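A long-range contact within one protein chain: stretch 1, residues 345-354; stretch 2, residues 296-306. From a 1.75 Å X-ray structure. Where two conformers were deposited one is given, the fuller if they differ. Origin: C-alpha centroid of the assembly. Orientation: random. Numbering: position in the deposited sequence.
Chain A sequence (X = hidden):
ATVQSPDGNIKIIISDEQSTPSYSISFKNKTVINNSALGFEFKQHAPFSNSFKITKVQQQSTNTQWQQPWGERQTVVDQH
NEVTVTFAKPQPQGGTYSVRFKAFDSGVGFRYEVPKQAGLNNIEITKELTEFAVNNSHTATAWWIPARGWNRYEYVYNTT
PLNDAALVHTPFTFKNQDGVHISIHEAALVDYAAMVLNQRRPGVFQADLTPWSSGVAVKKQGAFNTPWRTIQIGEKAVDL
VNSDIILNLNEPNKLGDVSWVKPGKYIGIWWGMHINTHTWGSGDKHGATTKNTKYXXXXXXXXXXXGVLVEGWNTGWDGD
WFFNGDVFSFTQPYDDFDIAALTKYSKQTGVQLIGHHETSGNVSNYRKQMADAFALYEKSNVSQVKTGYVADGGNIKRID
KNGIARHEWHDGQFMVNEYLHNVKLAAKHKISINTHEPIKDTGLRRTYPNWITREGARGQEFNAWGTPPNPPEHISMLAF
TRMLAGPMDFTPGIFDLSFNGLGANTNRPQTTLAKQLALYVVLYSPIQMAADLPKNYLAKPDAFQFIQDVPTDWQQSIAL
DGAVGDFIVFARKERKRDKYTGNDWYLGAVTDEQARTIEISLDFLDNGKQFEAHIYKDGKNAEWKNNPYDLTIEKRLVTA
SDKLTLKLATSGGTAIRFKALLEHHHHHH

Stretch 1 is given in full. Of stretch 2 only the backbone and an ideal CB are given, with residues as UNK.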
ATOM      1  N   TYR A 345      32.226  -2.719  -6.863  1.00 26.49           N
ATOM      2  CA  TYR A 345      32.116  -1.455  -6.148  1.00 27.58           C
ATOM      3  C   TYR A 345      31.107  -1.544  -5.007  1.00 28.32           C
ATOM      4  O   TYR A 345      31.288  -0.885  -3.975  1.00 28.05           O
ATOM      5  CB  TYR A 345      31.749  -0.335  -7.123  1.00 27.57           C
ATOM      6  CG  TYR A 345      32.270   1.017  -6.699  1.00 29.93           C
ATOM      7  CD1 TYR A 345      33.638   1.263  -6.629  1.00 32.84           C
ATOM      8  CD2 TYR A 345      31.400   2.045  -6.364  1.00 28.58           C
ATOM      9  CE1 TYR A 345      34.125   2.496  -6.241  1.00 31.83           C
ATOM     10  CE2 TYR A 345      31.879   3.285  -5.977  1.00 27.75           C
ATOM     11  CZ  TYR A 345      33.242   3.504  -5.918  1.00 30.29           C
ATOM     12  OH  TYR A 345      33.719   4.736  -5.530  1.00 29.53           O
ATOM     13  N   SER A 346      30.050  -2.350  -5.173  0.55 27.02           N
ATOM     14  CA  SER A 346      29.085  -2.551  -4.093  0.55 27.29           C
ATOM     15  C   SER A 346      29.752  -3.159  -2.870  0.55 29.68           C
ATOM     16  O   SER A 346      29.482  -2.747  -1.734  0.55 29.84           O
ATOM     17  CB  SER A 346      27.930  -3.439  -4.569  0.55 26.24           C
ATOM     18  OG  SER A 346      28.279  -4.822  -4.562  0.55 27.06           O
ATOM     19  N   LYS A 347      30.631  -4.139  -3.083  1.00 30.70           N
ATOM     20  CA  LYS A 347      31.336  -4.752  -1.967  1.00 32.64           C
ATOM     21  C   LYS A 347      32.331  -3.780  -1.346  1.00 31.68           C
ATOM     22  O   LYS A 347      32.472  -3.736  -0.121  1.00 34.56           O
ATOM     23  CB  LYS A 347      32.016  -6.038  -2.437  1.00 36.53           C
ATOM     24  CG  LYS A 347      31.003  -7.107  -2.854  1.00 42.39           C
ATOM     25  CD  LYS A 347      31.626  -8.307  -3.564  1.00 47.27           C
ATOM     26  CE  LYS A 347      30.532  -9.279  -4.021  0.82 47.57           C
ATOM     27  NZ  LYS A 347      31.032 -10.314  -4.977  1.00 49.96           N
ATOM     28  N   GLN A 348      33.010  -2.974  -2.170  1.00 33.32           N
ATOM     29  CA  GLN A 348      33.952  -1.990  -1.636  1.00 35.95           C
ATOM     30  C   GLN A 348      33.246  -0.967  -0.759  1.00 35.56           C
ATOM     31  O   GLN A 348      33.709  -0.650   0.342  1.00 35.36           O
ATOM     32  CB  GLN A 348      34.674  -1.259  -2.765  1.00 42.38           C
ATOM     33  CG  GLN A 348      35.652  -2.056  -3.586  1.00 53.07           C
ATOM     34  CD  GLN A 348      36.235  -1.199  -4.691  1.00 62.01           C
ATOM     35  OE1 GLN A 348      36.611  -0.040  -4.458  1.00 63.45           O
ATOM     36  NE2 GLN A 348      36.278  -1.740  -5.910  1.00 64.40           N
ATOM     37  N   THR A 349      32.135  -0.413  -1.250  1.00 32.36           N
ATOM     38  CA  THR A 349      31.462   0.691  -0.583  1.00 27.79           C
ATOM     39  C   THR A 349      30.460   0.240   0.469  1.00 28.05           C
ATOM     40  O   THR A 349      30.071   1.052   1.312  1.00 28.57           O
ATOM     41  CB  THR A 349      30.720   1.564  -1.599  1.00 28.95           C
ATOM     42  OG1 THR A 349      29.705   0.781  -2.242  1.00 27.62           O
ATOM     43  CG2 THR A 349      31.676   2.126  -2.642  1.00 26.82           C
ATOM     44  N   GLY A 350      30.027  -1.019   0.435  1.00 25.25           N
ATOM     45  CA  GLY A 350      28.960  -1.465   1.307  1.00 24.33           C
ATOM     46  C   GLY A 350      27.585  -0.986   0.906  1.00 27.20           C
ATOM     47  O   GLY A 350      26.630  -1.182   1.665  1.00 29.30           O
ATOM     48  N   VAL A 351      27.459  -0.359  -0.260  1.00 23.90           N
ATOM     49  CA  VAL A 351      26.186   0.125  -0.780  1.00 19.89           C
ATOM     50  C   VAL A 351      25.728  -0.833  -1.863  1.00 20.75           C
ATOM     51  O   VAL A 351      26.501  -1.168  -2.766  1.00 23.91           O
ATOM     52  CB  VAL A 351      26.327   1.546  -1.350  1.00 20.94           C
ATOM     53  CG1 VAL A 351      24.997   1.995  -1.974  1.00 20.19           C
ATOM     54  CG2 VAL A 351      26.815   2.501  -0.272  1.00 21.02           C
ATOM     55  N   GLN A 352      24.480  -1.266  -1.801  1.00 19.48           N
ATOM     56  CA  GLN A 352      24.054  -2.250  -2.780  1.00 22.51           C
ATOM     57  C   GLN A 352      23.408  -1.602  -3.992  1.00 22.99           C
ATOM     58  O   GLN A 352      22.849  -0.506  -3.917  1.00 23.03           O
ATOM     59  CB  GLN A 352      23.102  -3.255  -2.151  1.00 28.10           C
ATOM     60  CG  GLN A 352      23.873  -4.405  -1.557  1.00 32.75           C
ATOM     61  CD  GLN A 352      22.967  -5.358  -0.905  1.00 34.07           C
ATOM     62  OE1 GLN A 352      22.333  -5.020   0.087  1.00 43.19           O
ATOM     63  NE2 GLN A 352      22.853  -6.557  -1.466  1.00 30.14           N
ATOM     64  N   LEU A 353      23.527  -2.283  -5.127  1.00 20.02           N
ATOM     65  CA  LEU A 353      22.711  -1.953  -6.283  1.00 18.23           C
ATOM     66  C   LEU A 353      21.307  -2.500  -6.063  1.00 19.40           C
ATOM     67  O   LEU A 353      21.142  -3.653  -5.647  1.00 20.24           O
ATOM     68  CB  LEU A 353      23.328  -2.544  -7.550  1.00 19.33           C
ATOM     69  CG  LEU A 353      22.549  -2.411  -8.856  1.00 20.49           C
ATOM     70  CD1 LEU A 353      22.459  -0.958  -9.288  1.00 21.62           C
ATOM     71  CD2 LEU A 353      23.214  -3.250  -9.937  1.00 22.12           C
ATOM     72  N   ILE A 354      20.297  -1.674  -6.309  1.00 15.77           N
ATOM     73  CA  ILE A 354      18.908  -2.112  -6.273  1.00 15.78           C
ATOM     74  C   ILE A 354      18.475  -2.338  -7.717  1.00 17.91           C
ATOM     75  O   ILE A 354      18.630  -1.449  -8.564  1.00 16.66           O
ATOM     76  CB  ILE A 354      18.015  -1.091  -5.550  1.00 14.36           C
ATOM     77  CG1 ILE A 354      18.385  -1.070  -4.066  1.00 16.02           C
ATOM     78  CG2 ILE A 354      16.547  -1.408  -5.740  1.00 12.94           C
ATOM     79  CD1 ILE A 354      17.811   0.100  -3.316  1.00 17.58           C
ATOM     80  N   UNK A 296      26.628   7.872  -7.242  1.00 17.42           N
ATOM     81  CA  UNK A 296      25.533   7.703  -6.288  1.00 16.69           C
ATOM     82  C   UNK A 296      25.932   6.780  -5.139  1.00 19.38           C
ATOM     83  O   UNK A 296      25.561   7.023  -3.983  1.00 17.16           O
ATOM     84  CB  UNK A 296      24.294   7.151  -6.996  1.00 16.69           C
ATOM     85  N   UNK A 297      26.687   5.714  -5.430  1.00 18.68           N
ATOM     86  CA  UNK A 297      27.112   4.813  -4.361  1.00 18.10           C
ATOM     87  C   UNK A 297      28.023   5.519  -3.373  1.00 20.31           C
ATOM     88  O   UNK A 297      27.926   5.291  -2.160  1.00 20.13           O
ATOM     89  CB  UNK A 297      27.823   3.590  -4.944  1.00 18.10           C
ATOM     90  N   UNK A 298      28.922   6.375  -3.872  1.00 21.02           N
ATOM     91  CA  UNK A 298      29.775   7.161  -2.984  1.00 23.06           C
ATOM     92  C   UNK A 298      28.933   8.028  -2.061  1.00 21.36           C
ATOM     93  O   UNK A 298      29.186   8.103  -0.855  1.00 21.51           O
ATOM     94  CB  UNK A 298      30.739   8.031  -3.793  1.00 23.06           C
ATOM     95  N   UNK A 299      27.926   8.698  -2.622  1.00 19.13           N
ATOM     96  CA  UNK A 299      27.035   9.526  -1.818  1.00 20.32           C
ATOM     97  C   UNK A 299      26.295   8.682  -0.790  1.00 19.43           C
ATOM     98  O   UNK A 299      26.215   9.047   0.389  1.00 20.67           O
ATOM     99  CB  UNK A 299      26.038  10.265  -2.712  1.00 20.32           C
ATOM    100  N   UNK A 300      25.739   7.546  -1.224  1.00 17.27           N
ATOM    101  CA  UNK A 300      25.022   6.671  -0.301  1.00 17.68           C
ATOM    102  C   UNK A 300      25.926   6.200   0.831  1.00 21.48           C
ATOM    103  O   UNK A 300      25.512   6.179   1.998  1.00 21.53           O
ATOM    104  CB  UNK A 300      24.448   5.466  -1.049  1.00 17.68           C
ATOM    105  N   UNK A 301      27.169   5.833   0.513  1.00 20.48           N
ATOM    106  CA  UNK A 301      28.082   5.374   1.556  1.00 22.42           C
ATOM    107  C   UNK A 301      28.380   6.487   2.555  1.00 25.13           C
ATOM    108  O   UNK A 301      28.458   6.241   3.764  1.00 29.03           O
ATOM    109  CB  UNK A 301      29.384   4.862   0.936  1.00 22.42           C
ATOM    110  N   UNK A 302      28.539   7.719   2.069  1.00 21.49           N
ATOM    111  CA  UNK A 302      28.902   8.811   2.963  1.00 23.02           C
ATOM    112  C   UNK A 302      27.739   9.221   3.862  1.00 26.55           C
ATOM    113  O   UNK A 302      27.956   9.594   5.022  1.00 27.74           O
ATOM    114  CB  UNK A 302      29.382  10.016   2.151  1.00 23.02           C
ATOM    115  N   UNK A 303      26.503   9.143   3.368  1.00 23.69           N
ATOM    116  CA  UNK A 303      25.371   9.723   4.079  1.00 22.43           C
ATOM    117  C   UNK A 303      24.418   8.688   4.660  1.00 24.18           C
ATOM    118  O   UNK A 303      23.367   9.060   5.187  1.00 27.35           O
ATOM    119  CB  UNK A 303      24.597  10.649   3.138  1.00 22.43           C
ATOM    120  N   UNK A 304      24.760   7.403   4.596  1.00 22.95           N
ATOM    121  CA  UNK A 304      24.015   6.403   5.331  1.00 22.15           C
ATOM    122  C   UNK A 304      22.837   5.777   4.615  1.00 25.52           C
ATOM    123  O   UNK A 304      21.822   5.474   5.249  1.00 30.37           O
ATOM    124  CB  UNK A 304      23.511   7.029   6.633  1.00 22.15           C
ATOM    125  N   UNK A 305      22.953   5.548   3.309  1.00 19.38           N
ATOM    126  CA  UNK A 305      21.904   4.892   2.543  1.00 17.58           C
ATOM    127  C   UNK A 305      22.357   3.499   2.131  1.00 20.41           C
ATOM    128  O   UNK A 305      23.529   3.286   1.810  1.00 19.94           O
ATOM    129  CB  UNK A 305      21.530   5.722   1.313  1.00 17.58           C
ATOM    130  N   UNK A 306      21.419   2.547   2.163  1.00 19.61           N
ATOM    131  CA  UNK A 306      21.762   1.138   1.989  1.00 21.96           C
ATOM    132  C   UNK A 306      21.967   0.748   0.532  1.00 22.44           C
ATOM    133  O   UNK A 306      22.696  -0.213   0.254  1.00 21.93           O
ATOM    134  CB  UNK A 306      20.667   0.261   2.600  1.00 21.96           C
TER

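Stretch 2 is helical from 296 to 303, and its axis runs 21° from that of helix 345-349 with a closest approach of 10.4 Å. At that spacing the gap must be filled by side chains.

At position 296 CA-to-CB points sideways, and nothing of stretch 1 lies within 5.5 Å of the ideal CB. Stretch 1 therefore sets almost no limit here; the residue is Tyr296, whose ring leads away.

Position 297 faces stretch 1 at several points: its CB sits 4.1 Å from Tyr345 CD2, 4.3 Å from Thr349 OG1 and 4.4 Å from Val351 CB. Beyond it lies a largely apolar channel running past Tyr345 to the backbone of Ser346 and Val351. A long, unbranched apolar chain such as methionine suits this; leucine would fill only its near part. The residue is Met297, which gives up 119 Å² to the contact. Its SD lies 3.8 Å from Tyr345 CD2 and 5.2 Å from the ring centroid, 89° off the normal, so the sulfur meets the ring edge. The terminal methyl goes deeper: CE is 3.4 Å from Ser346 CA and 3.3 Å from Val351 O.

At 298 CB points sideways but lies 4.8 Å from Tyr345 OH, a phenol able to donate. A short acceptor fits, such as aspartate or asparagine, and perhaps glutamate with a bent chain. The residue is Asp298; with chi1 in m its end turns nearer, and Tyr345 OH donates to Asp298 OD1 at 2.6 Å. The carboxylate oxygen lies near the plane of the tyrosine ring.

Position 299 points away, so small, large, polar or apolar side chains would suit; it is Phe299.

At 300 CB points toward stretch 1 and is already 3.6 Å from Val351 CG1, at van der Waals contact. Little room remains along that line, which favours a small residue, and Ala300 packs its methyl there.

Position 301 is similar: its CB lies 3.7 Å from Val351 CG2 and 3.9 Å from Thr349 O. Alanine, or serine with a suitably turned hydroxyl, would suit. Ala301 is found, so Val351 packs its methyls against two successive alanines.

Positions 302 and 303 have no stretch 1 atom within 5.5 Å of CB, so many residues would serve; they are Lys302 and Tyr303.

At 304 phi/psi of 90/37 would jam a CB against the preceding carbonyl O. Glycine is called for, and Gly304 is the first residue to leave the helix.

At 305 CB points sideways, clear of stretch 1, though Val351 CG2 lies 4.0 Å from the O of 305; many side chains would serve, and Phe305 leads its ring away.

At 306 CB points away, so stretch 1 barely restricts the side chain; the backbone does the work. The residue is Asp306: its O accepts from Gln352 N at 2.9 Å, with a nearly linear 177° angle. Water 1 donates to Asp306 O at 2.8 Å and to Gly350 O at 2.9 Å, bridging the two carbonyls.

Stretch 2 296-306: YMDFAAKYGFD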
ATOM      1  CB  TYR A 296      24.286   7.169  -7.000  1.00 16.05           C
ATOM      2  CG  TYR A 296      23.411   8.248  -7.611  1.00 16.73           C
ATOM      3  CD1 TYR A 296      23.835   8.972  -8.720  1.00 15.96           C
ATOM      4  CD2 TYR A 296      22.156   8.534  -7.078  1.00 18.67           C
ATOM      5  CE1 TYR A 296      23.034   9.954  -9.276  1.00 15.62           C
ATOM      6  CE2 TYR A 296      21.347   9.519  -7.631  1.00 16.97           C
ATOM      7  CZ  TYR A 296      21.794  10.222  -8.727  1.00 18.68           C
ATOM      8  OH  TYR A 296      20.998  11.200  -9.280  1.00 18.27           O
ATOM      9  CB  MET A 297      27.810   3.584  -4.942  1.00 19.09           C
ATOM     10  CG  MET A 297      26.837   2.576  -5.525  1.00 23.23           C
ATOM     11  SD  MET A 297      27.669   1.396  -6.605  1.00 27.12           S
ATOM     12  CE  MET A 297      27.344  -0.109  -5.777  1.00 38.26           C
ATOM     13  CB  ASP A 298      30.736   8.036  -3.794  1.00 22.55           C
ATOM     14  CG  ASP A 298      31.809   7.234  -4.508  1.00 29.63           C
ATOM     15  OD1 ASP A 298      32.118   6.104  -4.066  1.00 30.32           O
ATOM     16  OD2 ASP A 298      32.361   7.747  -5.509  1.00 32.47           O
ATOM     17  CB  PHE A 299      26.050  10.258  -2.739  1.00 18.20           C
ATOM     18  CG  PHE A 299      25.098  11.181  -2.019  1.00 19.17           C
ATOM     19  CD1 PHE A 299      25.433  12.509  -1.802  1.00 19.16           C
ATOM     20  CD2 PHE A 299      23.858  10.723  -1.578  1.00 19.31           C
ATOM     21  CE1 PHE A 299      24.557  13.361  -1.149  1.00 18.35           C
ATOM     22  CE2 PHE A 299      22.981  11.569  -0.922  1.00 19.06           C
ATOM     23  CZ  PHE A 299      23.333  12.896  -0.709  1.00 19.56           C
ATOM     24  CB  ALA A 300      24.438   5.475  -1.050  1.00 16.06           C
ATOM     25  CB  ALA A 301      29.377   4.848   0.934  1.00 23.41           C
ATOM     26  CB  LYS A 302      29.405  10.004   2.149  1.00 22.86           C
ATOM     27  CG  LYS A 302      29.769  11.222   2.975  1.00 25.29           C
ATOM     28  CD  LYS A 302      30.450  12.288   2.133  1.00 27.55           C
ATOM     29  CE  LYS A 302      30.868  13.474   2.998  1.00 28.39           C
ATOM     30  NZ  LYS A 302      31.770  14.393   2.254  1.00 31.11           N
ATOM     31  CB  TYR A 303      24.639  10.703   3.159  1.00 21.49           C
ATOM     32  CG  TYR A 303      25.490  11.925   2.908  1.00 23.58           C
ATOM     33  CD1 TYR A 303      25.673  12.875   3.906  1.00 25.35           C
ATOM     34  CD2 TYR A 303      26.151  12.111   1.698  1.00 23.14           C
ATOM     35  CE1 TYR A 303      26.464  13.994   3.700  1.00 26.75           C
ATOM     36  CE2 TYR A 303      26.956  13.230   1.484  1.00 25.91           C
ATOM     37  CZ  TYR A 303      27.104  14.166   2.490  1.00 26.51           C
ATOM     38  OH  TYR A 303      27.889  15.279   2.297  1.00 26.62           O
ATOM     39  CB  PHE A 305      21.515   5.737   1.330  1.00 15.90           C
ATOM     40  CG  PHE A 305      20.881   7.042   1.715  1.00 17.32           C
ATOM     41  CD1 PHE A 305      21.660   8.155   1.975  1.00 17.45           C
ATOM     42  CD2 PHE A 305      19.506   7.135   1.878  1.00 17.08           C
ATOM     43  CE1 PHE A 305      21.081   9.352   2.365  1.00 18.83           C
ATOM     44  CE2 PHE A 305      18.916   8.331   2.263  1.00 17.56           C
ATOM     45  CZ  PHE A 305      19.705   9.441   2.508  1.00 18.60           C
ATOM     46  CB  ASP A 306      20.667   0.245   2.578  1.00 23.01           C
ATOM     47  CG  ASP A 306      20.580   0.336   4.083  1.00 34.77           C
ATOM     48  OD1 ASP A 306      21.571   0.748   4.718  1.00 37.55           O
ATOM     49  OD2 ASP A 306      19.518  -0.022   4.635  1.00 41.34           O
TER
HETATM   50  O   HOH W   1      23.829  -1.842   2.192  1.00 41.35           O
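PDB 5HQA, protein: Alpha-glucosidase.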